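Local coordinates for 4-hydroxy-tetrahydrodipicolinate synthase (Methylacidiphilum fumariolicum SolV, PDB 6T3T), which probably catalyses the condensation of pyruvate with aspartate beta-semialdehyde to 4-hydroxy-tetrahydrodipicolinate, a step of lysine biosynthesis, at residues F228-L240 with T285-L299. Residues are numbered along the deposited sequence; the frame is centred on the assembly and turned at random.
Sequences FEARQLHQTLYPL and TLSRTKEKLAKVEHL
Thr-236 meets Lys-292, Leu-293 and Val-296 where two antiparallel helices pack (166° between axes), joining segments 228-240 and 285-299 beyond the eighth strand of the (βα)8 TIM barrel, in the C-terminal helical region of this DapA-family synthase. No direct hydrogen bond links the segments; side-chain packing and bridging waters do. The Thr-236 methyl, CG2, lies anti to the backbone N (OG1 at chi1 -61°), which sends it across to Lys-292 CB at 3.8 Å, the two side chains passing in opposite directions. Its hydroxyl turns back to its own helix, OG1 donating to Gln-232 O at 2.9 Å, while Thr-236 N reaches that oxygen from the other face of the carbonyl plane. A glycine here would probably open a gap beside Lys-292 and Leu-293 and deprive Gln-232 O of one of its two donors. Leu-233 runs at about a right angle to Leu-293, CD2 against CD2, and slides past Leu-299 in the opposite direction, Leu-233 CG lying 4.0 Å from Leu-299 CB. The two Leu-299 methyls divide their partners: CD1 lies against the aliphatic chain and amide of Gln-232, whereas CD2 meets Glu-229 CB at 3.8 Å. Leu-221 of helix 212-223 and Trp-300 also pack on Leu-233. At the other end, Thr-285 CG2 abuts Leu-240 N at 3.6 Å; the Thr-285 hydroxyl, OG1, is hydrogen-bonded to Asp-243 OD2. Nearby, one water donates to both Thr-236 O and Thr-289 OG1 and accepts from Leu-240 N, which lies 3.0 Å from the water oxygen, a backbone N-H that the kink at Pro-239 leaves without its regular helical bond.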
loop_
_atom_site.group_PDB
_atom_site.type_symbol
_atom_site.label_atom_id
_atom_site.label_comp_id
_atom_site.label_asym_id
_atom_site.label_seq_id
_atom_site.Cartn_x
_atom_site.Cartn_y
_atom_site.Cartn_z
ATOM N N PHE A 228 1.686 -9.128 32.356
ATOM C CA PHE A 228 0.366 -8.528 32.554
ATOM C C PHE A 228 0.428 -7.128 33.163
ATOM O O PHE A 228 -0.375 -6.263 32.790
ATOM C CB PHE A 228 -0.496 -9.491 33.367
ATOM C CG PHE A 228 -0.538 -10.863 32.753
ATOM C CD1 PHE A 228 -0.714 -10.993 31.385
ATOM C CD2 PHE A 228 -0.303 -12.001 33.509
ATOM C CE1 PHE A 228 -0.710 -12.239 30.784
ATOM C CE2 PHE A 228 -0.300 -13.262 32.908
ATOM C CZ PHE A 228 -0.503 -13.369 31.541
ATOM N N GLU A 229 1.363 -6.869 34.089
ATOM C CA GLU A 229 1.606 -5.484 34.494
ATOM C C GLU A 229 2.127 -4.670 33.322
ATOM O O GLU A 229 1.720 -3.523 33.128
ATOM C CB GLU A 229 2.616 -5.422 35.656
ATOM C CG GLU A 229 2.247 -6.330 36.849
ATOM C CD GLU A 229 3.293 -6.298 37.973
ATOM O OE1 GLU A 229 4.189 -5.430 37.961
ATOM O OE2 GLU A 229 3.232 -7.165 38.864
ATOM N N ALA A 230 3.025 -5.249 32.508
ATOM C CA ALA A 230 3.467 -4.528 31.320
ATOM C C ALA A 230 2.274 -4.184 30.413
ATOM O O ALA A 230 2.118 -3.031 29.987
ATOM C CB ALA A 230 4.543 -5.328 30.570
ATOM N N ARG A 231 1.390 -5.155 30.160
ATOM C CA ARG A 231 0.232 -4.903 29.299
ATOM C C ARG A 231 -0.665 -3.806 29.874
ATOM O O ARG A 231 -1.163 -2.942 29.139
ATOM C CB ARG A 231 -0.570 -6.195 29.117
ATOM C CG ARG A 231 -1.876 -6.004 28.354
ATOM C CD ARG A 231 -2.457 -7.342 27.919
ATOM N NE ARG A 231 -2.924 -8.171 29.031
ATOM C CZ ARG A 231 -3.065 -9.496 28.957
ATOM N NH1 ARG A 231 -2.762 -10.148 27.827
ATOM N NH2 ARG A 231 -3.516 -10.176 30.005
ATOM N N GLN A 232 -0.874 -3.843 31.193
ATOM C CA GLN A 232 -1.646 -2.834 31.907
ATOM C C GLN A 232 -1.074 -1.434 31.678
ATOM O O GLN A 232 -1.822 -0.481 31.416
ATOM C CB GLN A 232 -1.644 -3.207 33.392
ATOM C CG GLN A 232 -2.756 -2.644 34.235
ATOM C CD GLN A 232 -2.741 -3.201 35.668
ATOM O OE1 GLN A 232 -2.075 -4.202 35.978
ATOM N NE2 GLN A 232 -3.460 -2.544 36.536
ATOM N N LEU A 233 0.261 -1.286 31.791
ATOM C CA LEU A 233 0.892 0.011 31.556
ATOM C C LEU A 233 0.774 0.414 30.103
ATOM O O LEU A 233 0.493 1.579 29.801
ATOM C CB LEU A 233 2.373 0.012 31.944
ATOM C CG LEU A 233 2.868 0.602 33.247
ATOM C CD1 LEU A 233 4.394 0.769 33.229
ATOM C CD2 LEU A 233 2.163 1.898 33.571
ATOM N N HIS A 234 0.970 -0.546 29.197
ATOM C CA HIS A 234 0.773 -0.302 27.774
ATOM C C HIS A 234 -0.620 0.240 27.490
ATOM O O HIS A 234 -0.779 1.230 26.766
ATOM C CB HIS A 234 1.006 -1.594 27.005
ATOM C CG HIS A 234 0.555 -1.519 25.592
ATOM N ND1 HIS A 234 1.341 -0.990 24.595
ATOM C CD2 HIS A 234 -0.601 -1.903 25.004
ATOM C CE1 HIS A 234 0.685 -1.036 23.450
ATOM N NE2 HIS A 234 -0.498 -1.583 23.671
ATOM N N GLN A 235 -1.650 -0.368 28.082
ATOM C CA GLN A 235 -3.009 0.090 27.777
ATOM C C GLN A 235 -3.267 1.458 28.395
ATOM O O GLN A 235 -3.970 2.295 27.802
ATOM C CB GLN A 235 -4.062 -0.931 28.271
ATOM C CG GLN A 235 -4.038 -2.326 27.583
ATOM C CD GLN A 235 -4.812 -3.451 28.328
ATOM O OE1 GLN A 235 -5.350 -3.254 29.410
ATOM N NE2 GLN A 235 -4.851 -4.636 27.723
ATOM N N THR A 236 -2.670 1.714 29.560
ATOM C CA THR A 236 -2.761 3.029 30.180
ATOM C C THR A 236 -2.149 4.090 29.282
ATOM O O THR A 236 -2.693 5.193 29.155
ATOM C CB THR A 236 -2.050 3.037 31.536
ATOM O OG1 THR A 236 -2.657 2.087 32.418
ATOM C CG2 THR A 236 -2.118 4.425 32.165
ATOM N N LEU A 237 -0.997 3.785 28.672
ATOM C CA LEU A 237 -0.309 4.772 27.856
ATOM C C LEU A 237 -0.753 4.781 26.400
ATOM O O LEU A 237 -0.466 5.758 25.702
ATOM C CB LEU A 237 1.199 4.525 27.890
ATOM C CG LEU A 237 1.885 4.919 29.198
ATOM C CD1 LEU A 237 3.232 4.240 29.230
ATOM C CD2 LEU A 237 2.036 6.416 29.296
ATOM N N TYR A 238 -1.448 3.735 25.930
ATOM C CA TYR A 238 -1.685 3.571 24.492
ATOM C C TYR A 238 -2.324 4.781 23.808
ATOM O O TYR A 238 -1.867 5.149 22.709
ATOM C CB TYR A 238 -2.521 2.305 24.217
ATOM C CG TYR A 238 -2.705 2.175 22.730
ATOM C CD1 TYR A 238 -1.632 1.826 21.913
ATOM C CD2 TYR A 238 -3.899 2.519 22.124
ATOM C CE1 TYR A 238 -1.767 1.766 20.550
ATOM C CE2 TYR A 238 -4.050 2.454 20.753
ATOM C CZ TYR A 238 -2.982 2.080 19.975
ATOM O OH TYR A 238 -3.131 2.036 18.611
ATOM N N PRO A 239 -3.375 5.413 24.345
ATOM C CA PRO A 239 -3.919 6.596 23.656
ATOM C C PRO A 239 -2.921 7.736 23.539
ATOM O O PRO A 239 -2.915 8.444 22.518
ATOM C CB PRO A 239 -5.128 6.971 24.515
ATOM C CG PRO A 239 -5.580 5.620 25.078
ATOM C CD PRO A 239 -4.270 4.976 25.439
ATOM N N LEU A 240 -2.051 7.914 24.530
ATOM C CA LEU A 240 -0.963 8.877 24.364
ATOM C C LEU A 240 -0.018 8.449 23.238
ATOM O O LEU A 240 0.346 9.264 22.384
ATOM C CB LEU A 240 -0.197 9.071 25.680
ATOM C CG LEU A 240 0.952 10.099 25.510
ATOM C CD1 LEU A 240 0.436 11.520 25.410
ATOM C CD2 LEU A 240 1.980 9.980 26.618
ATOM N N THR A 285 -6.087 14.037 25.631
ATOM C CA THR A 285 -5.383 12.780 25.898
ATOM C C THR A 285 -4.285 12.968 26.955
ATOM O O THR A 285 -4.107 12.118 27.832
ATOM C CB THR A 285 -4.750 12.212 24.618
ATOM O OG1 THR A 285 -5.753 11.795 23.693
ATOM C CG2 THR A 285 -3.823 11.008 24.945
ATOM N N LEU A 286 -3.540 14.068 26.884
ATOM C CA LEU A 286 -2.513 14.339 27.894
ATOM C C LEU A 286 -3.092 14.335 29.303
ATOM O O LEU A 286 -2.535 13.711 30.218
ATOM C CB LEU A 286 -1.846 15.675 27.637
ATOM C CG LEU A 286 -0.352 15.805 27.354
ATOM C CD1 LEU A 286 0.010 17.279 27.391
ATOM C CD2 LEU A 286 0.492 15.014 28.349
ATOM N N SER A 287 -4.192 15.063 29.507
ATOM C CA SER A 287 -4.788 15.150 30.838
ATOM C C SER A 287 -5.216 13.779 31.343
ATOM O O SER A 287 -4.913 13.399 32.476
ATOM C CB SER A 287 -5.999 16.091 30.804
ATOM O OG SER A 287 -5.568 17.414 31.005
ATOM N N ARG A 288 -5.923 13.027 30.505
ATOM C CA ARG A 288 -6.417 11.702 30.877
ATOM C C ARG A 288 -5.276 10.764 31.242
ATOM O O ARG A 288 -5.410 9.924 32.139
ATOM C CB ARG A 288 -7.239 11.101 29.726
ATOM C CG ARG A 288 -8.590 11.727 29.540
ATOM C CD ARG A 288 -9.370 11.265 28.297
ATOM N NE ARG A 288 -10.669 11.941 28.268
ATOM C CZ ARG A 288 -11.529 11.929 27.250
ATOM N NH1 ARG A 288 -12.675 12.602 27.355
ATOM N NH2 ARG A 288 -11.252 11.265 26.128
ATOM N N THR A 289 -4.164 10.860 30.519
ATOM C CA THR A 289 -3.030 9.972 30.755
ATOM C C THR A 289 -2.417 10.192 32.130
ATOM O O THR A 289 -2.026 9.232 32.815
ATOM C CB THR A 289 -1.989 10.190 29.669
ATOM O OG1 THR A 289 -2.589 9.895 28.409
ATOM C CG2 THR A 289 -0.761 9.278 29.895
ATOM N N LYS A 290 -2.299 11.452 32.535
ATOM C CA LYS A 290 -1.696 11.760 33.824
ATOM C C LYS A 290 -2.491 11.146 34.956
ATOM O O LYS A 290 -1.927 10.494 35.847
ATOM C CB LYS A 290 -1.615 13.267 34.001
ATOM C CG LYS A 290 -0.685 13.909 33.022
ATOM C CD LYS A 290 -0.325 15.306 33.463
ATOM C CE LYS A 290 0.334 16.040 32.285
ATOM N NZ LYS A 290 0.874 17.383 32.653
ATOM N N GLU A 291 -3.818 11.320 34.918
ATOM C CA GLU A 291 -4.656 10.748 35.962
ATOM C C GLU A 291 -4.640 9.220 35.904
ATOM O O GLU A 291 -4.552 8.564 36.947
ATOM C CB GLU A 291 -6.074 11.315 35.906
ATOM C CG GLU A 291 -7.008 10.497 36.767
ATOM C CD GLU A 291 -6.614 10.518 38.265
ATOM O OE1 GLU A 291 -7.419 10.017 39.087
ATOM O OE2 GLU A 291 -5.531 11.067 38.639
ATOM N N LYS A 292 -4.689 8.631 34.705
ATOM C CA LYS A 292 -4.676 7.168 34.631
ATOM C C LYS A 292 -3.351 6.594 35.146
ATOM O O LYS A 292 -3.338 5.573 35.845
ATOM C CB LYS A 292 -4.922 6.708 33.200
ATOM C CG LYS A 292 -6.322 7.010 32.612
ATOM C CD LYS A 292 -6.293 6.669 31.127
ATOM C CE LYS A 292 -7.695 6.624 30.491
ATOM N NZ LYS A 292 -7.643 6.144 29.057
ATOM N N LEU A 293 -2.226 7.236 34.810
ATOM C CA LEU A 293 -0.929 6.812 35.323
ATOM C C LEU A 293 -0.877 6.885 36.851
ATOM O O LEU A 293 -0.261 6.027 37.503
ATOM C CB LEU A 293 0.176 7.681 34.720
ATOM C CG LEU A 293 0.581 7.287 33.304
ATOM C CD1 LEU A 293 1.510 8.310 32.711
ATOM C CD2 LEU A 293 1.247 5.909 33.346
ATOM N N ALA A 294 -1.511 7.910 37.439
ATOM C CA ALA A 294 -1.523 8.027 38.892
ATOM C C ALA A 294 -2.261 6.850 39.526
ATOM O O ALA A 294 -1.856 6.361 40.581
ATOM C CB ALA A 294 -2.144 9.359 39.314
ATOM N N LYS A 295 -3.270 6.313 38.844
ATOM C CA LYS A 295 -4.043 5.208 39.387
ATOM C C LYS A 295 -3.311 3.878 39.273
ATOM O O LYS A 295 -3.705 2.916 39.945
ATOM C CB LYS A 295 -5.392 5.100 38.672
ATOM C CG LYS A 295 -6.309 6.295 38.951
ATOM C CD LYS A 295 -7.468 6.388 37.962
ATOM C CE LYS A 295 -8.439 5.229 38.067
ATOM N NZ LYS A 295 -9.759 5.585 37.467
ATOM N N VAL A 296 -2.272 3.788 38.439
ATOM C CA VAL A 296 -1.480 2.561 38.365
ATOM C C VAL A 296 -0.053 2.876 38.787
ATOM O O VAL A 296 0.898 2.265 38.288
ATOM C CB VAL A 296 -1.523 1.887 36.976
ATOM C CG1 VAL A 296 -2.933 1.359 36.685
ATOM C CG2 VAL A 296 -1.044 2.822 35.873
ATOM N N GLU A 297 0.097 3.818 39.727
ATOM C CA GLU A 297 1.424 4.275 40.115
ATOM C C GLU A 297 2.277 3.142 40.671
ATOM O O GLU A 297 3.496 3.149 40.493
ATOM C CB GLU A 297 1.319 5.405 41.141
ATOM C CG GLU A 297 2.645 5.780 41.758
ATOM C CD GLU A 297 2.661 7.191 42.344
ATOM O OE1 GLU A 297 1.675 7.930 42.126
ATOM O OE2 GLU A 297 3.674 7.570 42.995
ATOM N N HIS A 298 1.655 2.126 41.273
ATOM C CA HIS A 298 2.427 1.013 41.803
ATOM C C HIS A 298 3.163 0.241 40.711
ATOM O O HIS A 298 4.096 -0.507 41.023
ATOM C CB HIS A 298 1.511 0.064 42.593
ATOM C CG HIS A 298 0.557 -0.729 41.738
ATOM N ND1 HIS A 298 -0.542 -0.165 41.119
ATOM C CD2 HIS A 298 0.514 -2.050 41.434
ATOM C CE1 HIS A 298 -1.206 -1.097 40.455
ATOM N NE2 HIS A 298 -0.590 -2.252 40.635
ATOM N N LEU A 299 2.773 0.404 39.443
ATOM C CA LEU A 299 3.446 -0.311 38.358
ATOM C C LEU A 299 4.751 0.358 37.931
ATOM O O LEU A 299 5.631 -0.311 37.384
ATOM C CB LEU A 299 2.525 -0.435 37.145
ATOM C CG LEU A 299 1.171 -1.122 37.335
ATOM C CD1 LEU A 299 0.313 -1.043 36.061
ATOM C CD2 LEU A 299 1.352 -2.578 37.794
HETATM O O HOH W 1 -1.318 -4.964 38.793
HETATM O O HOH W 2 -6.320 3.503 28.326
HETATM O O HOH W 3 -3.117 7.392 27.314
#